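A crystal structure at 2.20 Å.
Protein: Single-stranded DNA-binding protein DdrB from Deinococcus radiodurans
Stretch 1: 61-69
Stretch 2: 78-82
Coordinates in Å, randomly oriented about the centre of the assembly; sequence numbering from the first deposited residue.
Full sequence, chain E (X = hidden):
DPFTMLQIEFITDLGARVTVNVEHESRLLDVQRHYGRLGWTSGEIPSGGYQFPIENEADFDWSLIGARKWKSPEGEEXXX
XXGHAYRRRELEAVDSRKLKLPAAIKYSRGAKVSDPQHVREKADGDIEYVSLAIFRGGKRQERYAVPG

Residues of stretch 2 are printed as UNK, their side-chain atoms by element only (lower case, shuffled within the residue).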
ATOM      1  N   ASP E  61      -8.147  20.949  33.666  1.00 24.99           N
ATOM      2  CA  ASP E  61      -6.964  21.795  33.600  1.00 24.32           C
ATOM      3  C   ASP E  61      -6.124  21.350  32.412  1.00 20.52           C
ATOM      4  O   ASP E  61      -5.367  20.378  32.496  1.00 18.83           O
ATOM      5  CB  ASP E  61      -6.167  21.713  34.900  1.00 18.42           C
ATOM      6  CG  ASP E  61      -5.063  22.756  34.977  1.00 30.15           C
ATOM      7  OD1 ASP E  61      -4.719  23.367  33.933  1.00 24.71           O
ATOM      8  OD2 ASP E  61      -4.529  22.961  36.091  1.00 33.82           O
ATOM      9  N   TRP E  62      -6.258  22.069  31.306  1.00 18.96           N
ATOM     10  CA  TRP E  62      -5.571  21.694  30.077  1.00 21.96           C
ATOM     11  C   TRP E  62      -4.060  21.836  30.188  1.00 20.68           C
ATOM     12  O   TRP E  62      -3.321  21.222  29.412  1.00 22.48           O
ATOM     13  CB  TRP E  62      -6.126  22.485  28.883  1.00 20.61           C
ATOM     14  CG  TRP E  62      -7.538  22.054  28.504  1.00 20.86           C
ATOM     15  CD1 TRP E  62      -8.703  22.652  28.882  1.00 18.86           C
ATOM     16  CD2 TRP E  62      -7.911  20.916  27.710  1.00 13.51           C
ATOM     17  NE1 TRP E  62      -9.776  21.969  28.361  1.00 21.97           N
ATOM     18  CE2 TRP E  62      -9.320  20.901  27.635  1.00 13.96           C
ATOM     19  CE3 TRP E  62      -7.190  19.918  27.043  1.00 13.94           C
ATOM     20  CZ2 TRP E  62     -10.031  19.925  26.915  1.00 20.08           C
ATOM     21  CZ3 TRP E  62      -7.895  18.938  26.331  1.00 13.20           C
ATOM     22  CH2 TRP E  62      -9.303  18.954  26.272  1.00 17.42           C
ATOM     23  N   SER E  63      -3.588  22.622  31.158  1.00 16.49           N
ATOM     24  CA  SER E  63      -2.140  22.775  31.338  1.00 19.51           C
ATOM     25  C   SER E  63      -1.492  21.457  31.774  1.00 13.98           C
ATOM     26  O   SER E  63      -0.280  21.264  31.604  1.00 20.06           O
ATOM     27  CB  SER E  63      -1.809  23.897  32.338  1.00 25.30           C
ATOM     28  OG  SER E  63      -2.039  23.476  33.675  1.00 31.01           O
ATOM     29  N   LEU E  64      -2.293  20.548  32.323  1.00 14.53           N
ATOM     30  CA  LEU E  64      -1.790  19.218  32.678  1.00 18.68           C
ATOM     31  C   LEU E  64      -1.178  18.524  31.466  1.00 22.86           C
ATOM     32  O   LEU E  64      -0.171  17.823  31.602  1.00 17.12           O
ATOM     33  CB  LEU E  64      -2.884  18.353  33.318  1.00 20.62           C
ATOM     34  CG  LEU E  64      -3.266  18.753  34.749  1.00 25.48           C
ATOM     35  CD1 LEU E  64      -4.565  18.077  35.203  1.00 24.40           C
ATOM     36  CD2 LEU E  64      -2.130  18.422  35.717  1.00 19.56           C
ATOM     37  N   ILE E  65      -1.751  18.741  30.279  1.00 14.48           N
ATOM     38  CA  ILE E  65      -1.173  18.127  29.074  1.00 11.34           C
ATOM     39  C   ILE E  65      -0.534  19.147  28.143  1.00 24.53           C
ATOM     40  O   ILE E  65      -0.396  18.892  26.936  1.00 21.38           O
ATOM     41  CB  ILE E  65      -2.194  17.285  28.280  1.00 11.00           C
ATOM     42  CG1 ILE E  65      -3.313  18.162  27.716  1.00 20.22           C
ATOM     43  CG2 ILE E  65      -2.752  16.156  29.150  1.00 11.47           C
ATOM     44  CD1 ILE E  65      -4.296  17.405  26.792  1.00 21.23           C
ATOM     45  N   GLY E  66      -0.148  20.299  28.701  1.00 15.06           N
ATOM     46  CA  GLY E  66       0.552  21.325  27.931  1.00 16.24           C
ATOM     47  C   GLY E  66      -0.332  22.064  26.935  1.00 21.28           C
ATOM     48  O   GLY E  66       0.159  22.663  25.972  1.00 20.18           O
ATOM     49  N   ALA E  67      -1.640  22.025  27.172  1.00 17.61           N
ATOM     50  CA  ALA E  67      -2.600  22.645  26.276  1.00 19.27           C
ATOM     51  C   ALA E  67      -3.228  23.863  26.944  1.00 23.92           C
ATOM     52  O   ALA E  67      -3.069  24.066  28.156  1.00 15.37           O
ATOM     53  CB  ALA E  67      -3.672  21.632  25.886  1.00 14.86           C
ATOM     54  N   ARG E  68      -3.949  24.656  26.152  1.00 21.07           N
ATOM     55  CA  ARG E  68      -4.654  25.836  26.650  1.00 22.01           C
ATOM     56  C   ARG E  68      -5.934  26.058  25.838  1.00 32.05           C
ATOM     57  O   ARG E  68      -5.993  25.717  24.647  1.00 19.12           O
ATOM     58  CB  ARG E  68      -3.752  27.075  26.563  1.00 22.90           C
ATOM     59  CG  ARG E  68      -3.301  27.424  25.139  1.00 35.06           C
ATOM     60  CD  ARG E  68      -1.929  28.114  25.121  1.00 49.64           C
ATOM     61  NE  ARG E  68      -1.365  28.226  23.771  1.00 60.35           N
ATOM     62  CZ  ARG E  68      -1.512  29.288  22.979  1.00 64.57           C
ATOM     63  NH1 ARG E  68      -2.206  30.344  23.389  1.00 67.60           N
ATOM     64  NH2 ARG E  68      -0.963  29.299  21.771  1.00 62.94           N
ATOM     65  N   LYS E  69      -6.958  26.622  26.469  1.00 26.04           N
ATOM     66  CA  LYS E  69      -8.194  26.929  25.753  1.00 28.94           C
ATOM     67  C   LYS E  69      -8.119  28.252  24.992  1.00 32.75           C
ATOM     68  O   LYS E  69      -7.367  29.151  25.354  1.00 29.70           O
ATOM     69  CB  LYS E  69      -9.390  26.952  26.702  1.00 28.01           C
ATOM     70  CG  LYS E  69      -9.818  25.584  27.167  1.00 35.27           C
ATOM     71  CD  LYS E  69     -11.034  25.690  28.048  1.00 47.31           C
ATOM     72  CE  LYS E  69     -10.747  26.533  29.274  1.00 54.79           C
ATOM     73  NZ  LYS E  69     -11.999  26.881  30.020  1.00 60.45           N
ATOM     74  N   UNK E  78     -12.057  26.149  21.256  1.00 25.46           N
ATOM     75  CA  UNK E  78     -10.892  25.389  20.775  1.00 26.45           C
ATOM     76  C   UNK E  78      -9.887  25.080  21.872  1.00 27.56           C
ATOM     77  O   UNK E  78      -9.852  25.752  22.899  1.00 28.40           O
ATOM     78  c   UNK E  78     -10.951  26.465  18.392  1.00 33.21           C
ATOM     79  c   UNK E  78     -10.169  26.144  19.667  1.00 24.38           C
ATOM     80  c   UNK E  78     -11.256  25.198  17.607  1.00 27.32           C
ATOM     81  c   UNK E  78     -10.149  27.434  17.537  1.00 29.11           C
ATOM     82  N   UNK E  79      -9.060  24.064  21.637  1.00 22.25           N
ATOM     83  CA  UNK E  79      -7.928  23.801  22.501  1.00 19.57           C
ATOM     84  C   UNK E  79      -6.662  23.750  21.659  1.00 18.90           C
ATOM     85  O   UNK E  79      -6.629  23.107  20.604  1.00 18.41           O
ATOM     86  c   UNK E  79      -6.771  22.026  23.859  1.00 16.50           C
ATOM     87  c   UNK E  79      -8.101  22.486  23.293  1.00 21.57           C
ATOM     88  c   UNK E  79      -9.128  22.668  24.412  1.00 21.07           C
ATOM     89  N   UNK E  80      -5.633  24.449  22.123  1.00 19.42           N
ATOM     90  CA  UNK E  80      -4.370  24.541  21.413  1.00 15.99           C
ATOM     91  C   UNK E  80      -3.378  23.621  22.094  1.00 17.11           C
ATOM     92  O   UNK E  80      -3.106  23.762  23.287  1.00 19.62           O
ATOM     93  c   UNK E  80      -3.799  25.967  21.467  1.00 21.23           C
ATOM     94  c   UNK E  80      -5.405  26.778  19.657  1.00 32.46           C
ATOM     95  c   UNK E  80      -2.546  26.070  20.600  1.00 23.93           C
ATOM     96  c   UNK E  80      -4.854  27.001  21.051  1.00 22.70           C
ATOM     97  N   UNK E  81      -2.824  22.687  21.332  1.00 14.00           N
ATOM     98  CA  UNK E  81      -1.861  21.738  21.867  1.00 10.94           C
ATOM     99  C   UNK E  81      -0.778  21.504  20.819  1.00 18.85           C
ATOM    100  O   UNK E  81      -1.089  21.106  19.687  1.00 13.82           O
ATOM    101  c   UNK E  81      -2.585  20.428  22.198  1.00  9.13           C
ATOM    102  n   UNK E  81      -0.509  17.959  23.974  1.00 12.24           N
ATOM    103  c   UNK E  81      -1.694  19.351  22.751  1.00 20.18           C
ATOM    104  c   UNK E  81      -1.293  19.093  24.019  1.00 18.35           C
ATOM    105  n   UNK E  81      -1.134  18.366  21.963  1.00 15.31           N
ATOM    106  c   UNK E  81      -0.428  17.546  22.724  1.00 14.65           C
ATOM    107  N   UNK E  82       0.479  21.752  21.195  1.00 16.72           N
ATOM    108  CA  UNK E  82       1.621  21.675  20.270  1.00 20.83           C
ATOM    109  C   UNK E  82       1.402  22.403  18.948  1.00 22.57           C
ATOM    110  O   UNK E  82       1.753  21.883  17.884  1.00 19.90           O
ATOM    111  c   UNK E  82       2.564  19.475  21.146  1.00 30.29           C
ATOM    112  c   UNK E  82       5.772  20.249  22.557  1.00 29.48           C
ATOM    113  c   UNK E  82       2.001  20.225  19.971  1.00 16.83           C
ATOM    114  n   UNK E  82       6.403  20.883  21.569  1.00 23.12           N
ATOM    115  n   UNK E  82       6.228  20.319  23.792  1.00 26.90           N
ATOM    116  n   UNK E  82       4.689  19.528  22.317  1.00 44.67           N
ATOM    117  c   UNK E  82       4.071  19.372  21.012  1.00 43.16           C
TER
HETATM  118  O   HOH W   1       1.498  22.819  23.842  1.00 27.43           O

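Position 78 carries four carbons and no heteroatom, forked at the second, so the branch sits one step out from CB. The side chain makes no close contact with the first stretch. That is Leu 78. Its CA-to-CB bond points sideways and its end leads away; what it contributes is backbone, its O lying 3.5 Å from CA of Lys 69 in a CA-H...O contact.

Position 79 has three carbons, one carrying the other two: a fork directly at CB. Both methyls pack against the Trp 62 ring, and one of them also meets CB of Ala 67. Three carbons branched in this way make Val 79. Its CG2 stands 3.8 Å from the centroid of the six-membered ring of Trp 62, 16° off the normal, a CH-pi contact, while its CG1 is 3.7 Å from CB of Ala 67.

Position 80 again shows four carbons, but the fork is at the first and one arm is two carbons long. CB lies over one face of the Arg 68 guanidinium. This is Ile 80, whose CG2 comes within 3.8 Å of NH2 of Arg 68. Here the long, flexible side chain comes to the hydrophobic one: the end of Arg 68 draws nearer while that of Ile 80 leads away.

Position 81 holds one carbon and then a five-membered ring of three carbons and two nitrogens. The ring presents its edge to Ala 67 CB and Ile 65 O. Only histidine offers such a ring, and CD2 of His 81 is 3.9 Å from Ala 67 CB and 3.1 Å from Ile 65 O.

Position 82 has three carbons, a nitrogen, then a carbon bearing two more nitrogens: a guanidinium, on a side chain that makes no contact with the first stretch. This is Arg 82. Its CA-to-CB bond points away, and its guanidinium is hydrogen-bonded elsewhere in the structure. Its backbone N gives a hydrogen bond to water 1 (3.0 Å to the water O), which donates to Gly 66 O at 2.5 Å.

The contact rests on a short antiparallel pairing. Arg 68 N donates to Ile 80 O at 3.1 Å, and Ile 80 N returns the bond to Arg 68 O at 2.8 Å, nearly straight at 176°. This pair fixes the register, and strand alternation then sorts the side chains: Arg 68 and Ile 80 share one face, Lys 69 and Val 79 the other. The 3-10 segment before the strand brings Trp 62 to cover Val 79, so a backbone ladder and a small apolar cluster reinforce each other.

Stretch 2, residues 78-82: LVIHR
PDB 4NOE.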